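Local coordinates for protein BIFUNCTIONAL PROTEIN Proline utilization A (PutA) (Corynebacterium freiburgense, PDB 5UX5) that catalyses the two-step oxidation of proline to glutamate, joining an FAD-dependent proline dehydrogenase to an NAD-dependent L-glutamate gamma-semialdehyde dehydrogenase in one chain, at residues P215-A220 with L256-G261; L587-S592 with R656-H661; I667-T670 with E674-S677. All coordinates share one frame; numbering follows the deposited sequence.

All three contacts are buried, but they serve two catalytic units. Contact 1 belongs to the proline dehydrogenase barrel and lies on the opposite side of the chain's centre from the others, its nearest atoms about 48 Å from those of contact 2. It is wholly apolar and touches no cofactor. Contacts 2 and 3 have centres about 10 Å apart in the aldehyde dehydrogenase part, where strands 580-591 and 666-670 are neighbours in one sheet, V589 O lying 2.8 Å from I668 N. Both combine aliphatic helix-to-strand packing with polar grips on the same NAD, contact 2 at the adenosine and contact 3 at the pyrophosphate.

Contact 1 (P215-A220 with L256-G261); sequences PLYRLA and LGLEAG
The last turns of helix 202-221 pass beside the loop that leads into strand 260-265, and the two backbones come nearest at A220 and L258, whose CA atoms are 8.0 Å apart. No hydrogen bond joins the segments; the contact is carried by four buried side chains, those of Y217 and A220 on the helix and of L258 and A260 on the 256-261 segment. L258 reaches toward the helix with both of its methyls. Its CG stands anti to the backbone N (chi1 -179°), which sends them one to each of two residues a turn apart. CD2 meets the Y217 ring at its edge and in its plane, 3.8 Å from CD2 of the tyrosine, while the other branch, CD1, lies 4.2 Å from A220 CB. The side chains of Y217 and L258 cross at about a right angle. Further along the same edge, Y217 CE2 is 4.3 Å from A260 CB, so that the tyrosine spans L258 and A260. Its chi1 of -75° sets CG anti to the carbonyl carbon, and it is the far part of the ring that comes near the other segment. The side-chain contacts are apolar; L258 CD2 also lies 3.9 Å from Y217 O. The side chain of Y217 is about 13 Å from the bound FAD, too far to touch the flavin cofactor. In the TIM-type (beta/alpha) barrel of the proline dehydrogenase unit, Y217 also rests on I229 and L231 of strand 228-232 and on L249 of helix 239-251, and A260 packs against F246 and L250 of that helix, which places the contact between two outer helices and the barrel strands they cover.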
loop_
_atom_site.group_PDB
_atom_site.type_symbol
_atom_site.label_atom_id
_atom_site.label_comp_id
_atom_site.label_asym_id
_atom_site.label_seq_id
_atom_site.Cartn_x
_atom_site.Cartn_y
_atom_site.Cartn_z
ATOM N N PRO A 215 2.598 33.383 -8.865
ATOM C CA PRO A 215 3.797 34.235 -8.753
ATOM C C PRO A 215 4.892 33.830 -9.715
ATOM O O PRO A 215 5.611 34.700 -10.219
ATOM C CB PRO A 215 4.243 34.063 -7.294
ATOM C CG PRO A 215 3.131 33.390 -6.593
ATOM C CD PRO A 215 2.073 32.972 -7.549
ATOM N N LEU A 216 5.043 32.528 -9.983
ATOM C CA LEU A 216 6.087 32.075 -10.902
ATOM C C LEU A 216 5.801 32.499 -12.343
ATOM O O LEU A 216 6.719 32.882 -13.077
ATOM C CB LEU A 216 6.227 30.560 -10.835
ATOM C CG LEU A 216 7.201 30.064 -11.898
ATOM C CD1 LEU A 216 8.627 30.381 -11.465
ATOM C CD2 LEU A 216 7.013 28.604 -12.231
ATOM N N TYR A 217 4.544 32.399 -12.779
ATOM C CA TYR A 217 4.209 32.772 -14.148
ATOM C C TYR A 217 4.223 34.284 -14.335
ATOM O O TYR A 217 4.569 34.770 -15.411
ATOM C CB TYR A 217 2.848 32.184 -14.524
ATOM C CG TYR A 217 2.865 30.691 -14.807
ATOM C CD1 TYR A 217 2.838 29.758 -13.766
ATOM C CD2 TYR A 217 2.895 30.213 -16.112
ATOM C CE1 TYR A 217 2.853 28.403 -14.015
ATOM C CE2 TYR A 217 2.907 28.868 -16.371
ATOM C CZ TYR A 217 2.883 27.960 -15.317
ATOM O OH TYR A 217 2.898 26.608 -15.582
ATOM N N ARG A 218 3.885 35.037 -13.294
ATOM C CA ARG A 218 4.014 36.484 -13.355
ATOM C C ARG A 218 5.450 36.879 -13.622
ATOM O O ARG A 218 5.708 37.875 -14.318
ATOM C CB ARG A 218 3.545 37.092 -12.045
ATOM C CG ARG A 218 2.080 37.130 -11.949
ATOM C CD ARG A 218 1.654 37.573 -10.624
ATOM N NE ARG A 218 0.264 37.217 -10.460
ATOM C CZ ARG A 218 -0.275 36.958 -9.286
ATOM N NH1 ARG A 218 0.489 37.040 -8.205
ATOM N NH2 ARG A 218 -1.558 36.613 -9.193
ATOM N N LEU A 219 6.400 36.153 -13.008
ATOM C CA LEU A 219 7.807 36.463 -13.236
ATOM C C LEU A 219 8.188 36.321 -14.699
ATOM O O LEU A 219 9.030 37.083 -15.192
ATOM C CB LEU A 219 8.709 35.579 -12.391
ATOM C CG LEU A 219 8.754 35.818 -10.886
ATOM C CD1 LEU A 219 9.856 34.946 -10.355
ATOM C CD2 LEU A 219 9.010 37.269 -10.515
ATOM N N ALA A 220 7.533 35.406 -15.420
ATOM C CA ALA A 220 7.761 35.265 -16.852
ATOM C C ALA A 220 7.074 36.357 -17.666
ATOM O O ALA A 220 7.452 36.573 -18.820
ATOM C CB ALA A 220 7.281 33.896 -17.334
ATOM N N LEU A 256 -3.128 35.335 -20.525
ATOM C CA LEU A 256 -3.658 34.908 -21.813
ATOM C C LEU A 256 -2.610 34.990 -22.918
ATOM O O LEU A 256 -2.656 34.203 -23.869
ATOM C CB LEU A 256 -4.870 35.758 -22.187
ATOM C CG LEU A 256 -5.703 35.114 -23.312
ATOM C CD1 LEU A 256 -6.049 33.631 -23.003
ATOM C CD2 LEU A 256 -6.938 35.915 -23.727
ATOM N N GLY A 257 -1.633 35.889 -22.794
ATOM C CA GLY A 257 -0.645 36.019 -23.852
ATOM C C GLY A 257 0.718 35.410 -23.584
ATOM O O GLY A 257 1.678 35.727 -24.292
ATOM N N LEU A 258 0.808 34.488 -22.622
ATOM C CA LEU A 258 2.069 33.874 -22.234
ATOM C C LEU A 258 2.210 32.512 -22.903
ATOM O O LEU A 258 1.371 31.623 -22.712
ATOM C CB LEU A 258 2.156 33.717 -20.719
ATOM C CG LEU A 258 3.447 33.100 -20.176
ATOM C CD1 LEU A 258 4.645 33.935 -20.599
ATOM C CD2 LEU A 258 3.374 32.958 -18.654
ATOM N N GLU A 259 3.286 32.349 -23.659
ATOM C CA GLU A 259 3.641 31.072 -24.262
ATOM C C GLU A 259 4.264 30.178 -23.195
ATOM O O GLU A 259 5.302 30.523 -22.625
ATOM C CB GLU A 259 4.611 31.311 -25.418
ATOM C CG GLU A 259 4.454 30.421 -26.610
ATOM C CD GLU A 259 5.071 31.022 -27.864
ATOM O OE1 GLU A 259 6.212 30.640 -28.212
ATOM O OE2 GLU A 259 4.419 31.887 -28.494
ATOM N N ALA A 260 3.630 29.037 -22.928
ATOM C CA ALA A 260 4.072 28.090 -21.912
ATOM C C ALA A 260 3.826 26.669 -22.407
ATOM O O ALA A 260 3.153 26.447 -23.410
ATOM C CB ALA A 260 3.368 28.324 -20.572
ATOM N N GLY A 261 4.415 25.697 -21.713
ATOM C CA GLY A 261 4.520 24.354 -22.239
ATOM C C GLY A 261 4.170 23.287 -21.220
ATOM O O GLY A 261 4.117 23.523 -20.017
#

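Contact 2 (L587-S592 with R656-H661); sequences LVVVAS and RRLMSH. With NAD (nicotinamide-adenine-dinucleotide), chain F.
Helix 653-659 packs against strand 580-591 in the NAD-binding Rossmann-type domain of the aldehyde dehydrogenase unit, and V589 and M659 mark the nearest approach of the two backbones, with CA atoms 7.4 Å apart. V589 divides its two methyls between neighbouring residues of the helix. CG2 meets CD1 of L658 tip to tip at 3.9 Å, whereas CG1 lies 3.7 Å from the sulfur SD of M659, whose chain runs across the valine at about a right angle. The methionine is bent at its second torsion (chi2 -49°); the bend aims SD at the strand, and the last bond, SD-CE, then runs along it toward A591. The terminal CE consequently reaches the next inward-facing residue, 3.7 Å from A591 CB. The same methyl is 3.8 Å from N3A of the NAD adenine, and A591 CB is 3.9 Å from O4B of the adenosine ribose. Together A591 and M659 thus form an apolar surface against the adenosine, continuous with the packing under it. Just past the strand, S592 O accepts a hydrogen bond of 2.9 Å from the ribose hydroxyl O3B. Where the helix ends, R656 O is gripped twice, by S660 N and by S660 OG, which come from opposite faces of its carbonyl plane; the hydroxyl bond is 2.9 Å long, its donor 35° out of that plane. Beyond the segments, K618 and E651 add hydrogen bonds to the NAD, and R656 makes a cation-pi contact with W682. V589 and A591 of the sheet pack against L658 and M659 of the helix, and the adenine lies over the groove between helices 653-659 and 673-682, as in the aldehyde dehydrogenase variant of the Rossmann fold.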
loop_
_atom_site.group_PDB
_atom_site.type_symbol
_atom_site.label_atom_id
_atom_site.label_comp_id
_atom_site.label_asym_id
_atom_site.label_seq_id
_atom_site.Cartn_x
_atom_site.Cartn_y
_atom_site.Cartn_z
ATOM N N LEU A 587 -22.317 -22.521 15.737
ATOM C CA LEU A 587 -22.619 -21.097 15.870
ATOM C C LEU A 587 -21.370 -20.356 16.328
ATOM O O LEU A 587 -20.764 -20.733 17.334
ATOM C CB LEU A 587 -23.764 -20.864 16.865
ATOM C CG LEU A 587 -24.231 -19.464 17.265
ATOM C CD1 LEU A 587 -24.670 -18.580 16.091
ATOM C CD2 LEU A 587 -25.360 -19.589 18.262
ATOM N N VAL A 588 -20.986 -19.316 15.590
ATOM C CA VAL A 588 -19.909 -18.417 15.981
ATOM C C VAL A 588 -20.471 -17.011 16.154
ATOM O O VAL A 588 -21.290 -16.565 15.346
ATOM C CB VAL A 588 -18.782 -18.415 14.941
ATOM C CG1 VAL A 588 -17.768 -17.337 15.293
ATOM C CG2 VAL A 588 -18.138 -19.800 14.856
ATOM N N VAL A 589 -20.007 -16.300 17.187
ATOM C CA VAL A 589 -20.346 -14.895 17.390
ATOM C C VAL A 589 -19.148 -14.039 16.982
ATOM O O VAL A 589 -18.003 -14.323 17.379
ATOM C CB VAL A 589 -20.750 -14.631 18.847
ATOM C CG1 VAL A 589 -20.835 -13.098 19.118
ATOM C CG2 VAL A 589 -22.054 -15.313 19.143
ATOM N N VAL A 590 -19.405 -13.000 16.177
ATOM C CA VAL A 590 -18.367 -12.078 15.714
ATOM C C VAL A 590 -18.619 -10.714 16.340
ATOM O O VAL A 590 -19.568 -10.006 15.969
ATOM C CB VAL A 590 -18.320 -11.963 14.183
ATOM C CG1 VAL A 590 -17.256 -10.973 13.788
ATOM C CG2 VAL A 590 -18.023 -13.293 13.553
ATOM N N ALA A 591 -17.760 -10.341 17.278
ATOM C CA ALA A 591 -17.803 -9.043 17.940
ATOM C C ALA A 591 -16.699 -8.182 17.331
ATOM O O ALA A 591 -15.514 -8.454 17.520
ATOM C CB ALA A 591 -17.657 -9.202 19.452
ATOM N N SER A 592 -17.088 -7.176 16.570
ATOM C CA SER A 592 -16.199 -6.428 15.694
ATOM C C SER A 592 -15.950 -5.012 16.220
ATOM O O SER A 592 -16.706 -4.502 17.059
ATOM C CB SER A 592 -16.811 -6.371 14.288
ATOM O OG SER A 592 -18.067 -5.715 14.314
ATOM N N ARG A 656 -23.932 -9.469 27.406
ATOM C CA ARG A 656 -23.277 -10.496 28.201
ATOM C C ARG A 656 -23.935 -11.850 27.977
ATOM O O ARG A 656 -23.258 -12.879 27.858
ATOM C CB ARG A 656 -23.333 -10.111 29.683
ATOM C CG ARG A 656 -22.953 -11.241 30.596
ATOM C CD ARG A 656 -22.586 -10.768 31.984
ATOM N NE ARG A 656 -22.017 -11.870 32.764
ATOM C CZ ARG A 656 -21.654 -11.762 34.035
ATOM N NH1 ARG A 656 -21.806 -10.611 34.677
ATOM N NH2 ARG A 656 -21.120 -12.797 34.657
ATOM N N ARG A 657 -25.256 -11.858 27.875
ATOM C CA ARG A 657 -25.968 -13.088 27.580
ATOM C C ARG A 657 -25.561 -13.627 26.213
ATOM O O ARG A 657 -25.436 -14.843 26.030
ATOM C CB ARG A 657 -27.472 -12.831 27.674
ATOM C CG ARG A 657 -28.358 -13.998 27.413
ATOM C CD ARG A 657 -28.024 -15.148 28.343
ATOM N NE ARG A 657 -28.832 -16.319 28.011
ATOM C CZ ARG A 657 -28.545 -17.566 28.366
ATOM N NH1 ARG A 657 -27.454 -17.837 29.069
ATOM N NH2 ARG A 657 -29.359 -18.543 28.003
ATOM N N LEU A 658 -25.331 -12.746 25.240
ATOM C CA LEU A 658 -24.886 -13.243 23.942
ATOM C C LEU A 658 -23.468 -13.809 24.017
ATOM O O LEU A 658 -23.203 -14.897 23.504
ATOM C CB LEU A 658 -24.977 -12.153 22.878
ATOM C CG LEU A 658 -24.454 -12.585 21.505
ATOM C CD1 LEU A 658 -25.138 -13.852 21.084
ATOM C CD2 LEU A 658 -24.750 -11.542 20.506
ATOM N N MET A 659 -22.539 -13.097 24.654
ATOM C CA MET A 659 -21.158 -13.569 24.634
ATOM C C MET A 659 -20.959 -14.783 25.523
ATOM O O MET A 659 -20.034 -15.563 25.283
ATOM C CB MET A 659 -20.181 -12.485 25.068
ATOM C CG MET A 659 -20.223 -11.258 24.226
ATOM S SD MET A 659 -20.154 -11.569 22.460
ATOM C CE MET A 659 -20.412 -9.884 21.850
ATOM N N SER A 660 -21.752 -14.932 26.582
ATOM C CA SER A 660 -21.593 -16.073 27.479
ATOM C C SER A 660 -22.502 -17.238 27.112
ATOM O O SER A 660 -22.569 -18.221 27.860
ATOM C CB SER A 660 -21.854 -15.670 28.937
ATOM O OG SER A 660 -23.242 -15.474 29.193
ATOM N N HIS A 661 -23.207 -17.149 25.995
ATOM C CA HIS A 661 -24.317 -18.060 25.780
ATOM C C HIS A 661 -23.836 -19.512 25.688
ATOM O O HIS A 661 -22.821 -19.801 25.036
ATOM C CB HIS A 661 -25.100 -17.664 24.531
ATOM C CG HIS A 661 -26.387 -18.397 24.416
ATOM N ND1 HIS A 661 -26.448 -19.745 24.116
ATOM C CD2 HIS A 661 -27.656 -18.003 24.661
ATOM C CE1 HIS A 661 -27.709 -20.131 24.120
ATOM N NE2 HIS A 661 -28.462 -19.095 24.458
HETATM P PA NAD F . -13.922 -3.252 22.835
HETATM O O1A NAD F . -12.701 -4.215 23.037
HETATM O O2A NAD F . -14.406 -2.707 24.220
HETATM O O5B NAD F . -15.128 -4.037 22.202
HETATM C C5B NAD F . -15.131 -4.516 20.879
HETATM C C4B NAD F . -16.440 -5.251 20.591
HETATM O O4B NAD F . -16.904 -6.050 21.685
HETATM C C3B NAD F . -17.531 -4.303 20.200
HETATM O O3B NAD F . -18.426 -4.888 19.321
HETATM C C2B NAD F . -18.098 -4.069 21.542
HETATM O O2B NAD F . -19.309 -3.398 21.552
HETATM C C1B NAD F . -18.125 -5.458 22.093
HETATM N N9A NAD F . -18.288 -5.482 23.542
HETATM C C8A NAD F . -17.425 -4.959 24.487
HETATM N N7A NAD F . -17.920 -5.171 25.724
HETATM C C5A NAD F . -19.143 -5.853 25.637
HETATM C C6A NAD F . -20.072 -6.338 26.552
HETATM N N6A NAD F . -19.912 -6.173 27.976
HETATM N N1A NAD F . -21.168 -6.977 26.106
HETATM C C2A NAD F . -21.396 -7.162 24.781
HETATM N N3A NAD F . -20.507 -6.708 23.855
HETATM C C4A NAD F . -19.389 -6.060 24.246
HETATM O O3 NAD F . -13.428 -2.128 21.809
HETATM P PN NAD F . -13.767 -0.555 21.782
HETATM O O1N NAD F . -14.547 -0.049 22.978
HETATM O O2N NAD F . -14.705 -0.317 20.635
HETATM O O5D NAD F . -12.346 0.185 21.627
HETATM C C5D NAD F . -11.382 -0.030 22.649
HETATM C C4D NAD F . -9.909 -0.023 22.229
HETATM O O4D NAD F . -9.525 -1.030 21.323
HETATM C C3D NAD F . -9.377 1.210 21.587
HETATM O O3D NAD F . -9.369 2.330 22.395
HETATM C C2D NAD F . -7.998 0.730 21.362
HETATM O O2D NAD F . -7.201 1.104 22.430
HETATM C C1D NAD F . -8.145 -0.764 21.186
#

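Contact 3 (I667-T670 with E674-S677); sequences IILT and ETAS. With NAD (nicotinamide-adenine-dinucleotide), chain F.
Apolar packing between residues 667-670 of the strand and 674-677 of the helix rests on one leucine. L669 points at the helix, and its CD2 branch sits 3.6 Å from A676 CA and 3.8 Å from A676 CB, pressing on the helix backbone as much as on the methyl. The same CD2 is 4.1 Å from T675 CG2. Its other branch, CD1, turns to the cofactor and lies 3.9 Å from O4B of the NAD ribose, so the forked end of L669 is shared between helix and nucleotide. Strand 666-670, helix 673-682 and strand 687-691 form a beta-alpha-beta unit of the Rossmann-type domain, and the NAD sits by the turn from its first strand into the helix. Polar contact is concentrated at T675, near the helix N-terminus, where OG1 donates a 2.8 Å hydrogen bond to phosphate oxygen O1A, with O2A 3.0 Å away. With chi1 at -63° the hydroxyl stands beside the backbone N and CG2 anti to it; CG2 lies against L669 and 3.8 Å from C8A of the adenine, and also comes within 3.6 Å of O1A. A672 N, in the preceding turn, also hydrogen-bonds the NAD.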
loop_
_atom_site.group_PDB
_atom_site.type_symbol
_atom_site.label_atom_id
_atom_site.label_comp_id
_atom_site.label_asym_id
_atom_site.label_seq_id
_atom_site.Cartn_x
_atom_site.Cartn_y
_atom_site.Cartn_z
ATOM N N ILE A 667 -16.193 -17.233 19.890
ATOM C CA ILE A 667 -16.253 -15.800 19.671
ATOM C C ILE A 667 -15.024 -15.417 18.869
ATOM O O ILE A 667 -13.901 -15.810 19.224
ATOM C CB ILE A 667 -16.296 -15.023 20.994
ATOM C CG1 ILE A 667 -17.593 -15.317 21.739
ATOM C CG2 ILE A 667 -16.136 -13.524 20.733
ATOM C CD1 ILE A 667 -17.617 -14.752 23.136
ATOM N N ILE A 668 -15.245 -14.723 17.753
ATOM C CA ILE A 668 -14.193 -14.005 17.049
ATOM C C ILE A 668 -14.305 -12.539 17.449
ATOM O O ILE A 668 -15.341 -11.905 17.212
ATOM C CB ILE A 668 -14.314 -14.154 15.532
ATOM C CG1 ILE A 668 -14.300 -15.627 15.118
ATOM C CG2 ILE A 668 -13.193 -13.384 14.885
ATOM C CD1 ILE A 668 -14.630 -15.824 13.656
ATOM N N LEU A 669 -13.270 -12.021 18.105
ATOM C CA LEU A 669 -13.276 -10.701 18.720
ATOM C C LEU A 669 -12.074 -9.895 18.265
ATOM O O LEU A 669 -10.961 -10.418 18.199
ATOM C CB LEU A 669 -13.240 -10.810 20.243
ATOM C CG LEU A 669 -12.870 -9.597 21.090
ATOM C CD1 LEU A 669 -13.962 -8.574 20.998
ATOM C CD2 LEU A 669 -12.628 -10.016 22.546
ATOM N N THR A 670 -12.298 -8.613 17.992
ATOM C CA THR A 670 -11.246 -7.658 17.681
ATOM C C THR A 670 -11.485 -6.434 18.549
ATOM O O THR A 670 -12.486 -5.746 18.373
ATOM C CB THR A 670 -11.248 -7.254 16.208
ATOM O OG1 THR A 670 -11.241 -8.427 15.381
ATOM C CG2 THR A 670 -10.042 -6.366 15.904
ATOM N N GLU A 674 -8.468 -6.260 27.379
ATOM C CA GLU A 674 -9.300 -6.252 28.584
ATOM C C GLU A 674 -10.699 -6.790 28.302
ATOM O O GLU A 674 -11.333 -7.403 29.178
ATOM C CB GLU A 674 -9.401 -4.831 29.152
ATOM C CG GLU A 674 -8.061 -4.187 29.524
ATOM C CD GLU A 674 -7.254 -3.697 28.322
ATOM O OE1 GLU A 674 -7.843 -3.034 27.439
ATOM O OE2 GLU A 674 -6.032 -3.976 28.265
ATOM N N THR A 675 -11.194 -6.556 27.092
ATOM C CA THR A 675 -12.480 -7.098 26.681
ATOM C C THR A 675 -12.426 -8.613 26.522
ATOM O O THR A 675 -13.366 -9.318 26.911
ATOM C CB THR A 675 -12.904 -6.399 25.397
ATOM O OG1 THR A 675 -13.073 -5.001 25.689
ATOM C CG2 THR A 675 -14.177 -6.956 24.855
ATOM N N ALA A 676 -11.330 -9.133 25.966
ATOM C CA ALA A 676 -11.194 -10.574 25.842
ATOM C C ALA A 676 -11.168 -11.243 27.205
ATOM O O ALA A 676 -11.828 -12.272 27.396
ATOM C CB ALA A 676 -9.953 -10.926 25.031
ATOM N N SER A 677 -10.435 -10.672 28.176
ATOM C CA SER A 677 -10.445 -11.242 29.530
ATOM C C SER A 677 -11.826 -11.137 30.162
ATOM O O SER A 677 -12.263 -12.049 30.882
ATOM C CB SER A 677 -9.402 -10.582 30.435
ATOM O OG SER A 677 -9.109 -9.266 30.019
HETATM P PA NAD F . -13.922 -3.252 22.835
HETATM O O1A NAD F . -12.701 -4.215 23.037
HETATM O O2A NAD F . -14.406 -2.707 24.220
HETATM O O5B NAD F . -15.128 -4.037 22.202
HETATM C C5B NAD F . -15.131 -4.516 20.879
HETATM C C4B NAD F . -16.440 -5.251 20.591
HETATM O O4B NAD F . -16.904 -6.050 21.685
HETATM C C3B NAD F . -17.531 -4.303 20.200
HETATM O O3B NAD F . -18.426 -4.888 19.321
HETATM C C2B NAD F . -18.098 -4.069 21.542
HETATM O O2B NAD F . -19.309 -3.398 21.552
HETATM C C1B NAD F . -18.125 -5.458 22.093
HETATM N N9A NAD F . -18.288 -5.482 23.542
HETATM C C8A NAD F . -17.425 -4.959 24.487
HETATM N N7A NAD F . -17.920 -5.171 25.724
HETATM C C5A NAD F . -19.143 -5.853 25.637
HETATM C C6A NAD F . -20.072 -6.338 26.552
HETATM N N6A NAD F . -19.912 -6.173 27.976
HETATM N N1A NAD F . -21.168 -6.977 26.106
HETATM C C2A NAD F . -21.396 -7.162 24.781
HETATM N N3A NAD F . -20.507 -6.708 23.855
HETATM C C4A NAD F . -19.389 -6.060 24.246
HETATM O O3 NAD F . -13.428 -2.128 21.809
HETATM P PN NAD F . -13.767 -0.555 21.782
HETATM O O1N NAD F . -14.547 -0.049 22.978
HETATM O O2N NAD F . -14.705 -0.317 20.635
HETATM O O5D NAD F . -12.346 0.185 21.627
HETATM C C5D NAD F . -11.382 -0.030 22.649
HETATM C C4D NAD F . -9.909 -0.023 22.229
HETATM O O4D NAD F . -9.525 -1.030 21.323
HETATM C C3D NAD F . -9.377 1.210 21.587
HETATM O O3D NAD F . -9.369 2.330 22.395
HETATM C C2D NAD F . -7.998 0.730 21.362
HETATM O O2D NAD F . -7.201 1.104 22.430
HETATM C C1D NAD F . -8.145 -0.764 21.186
#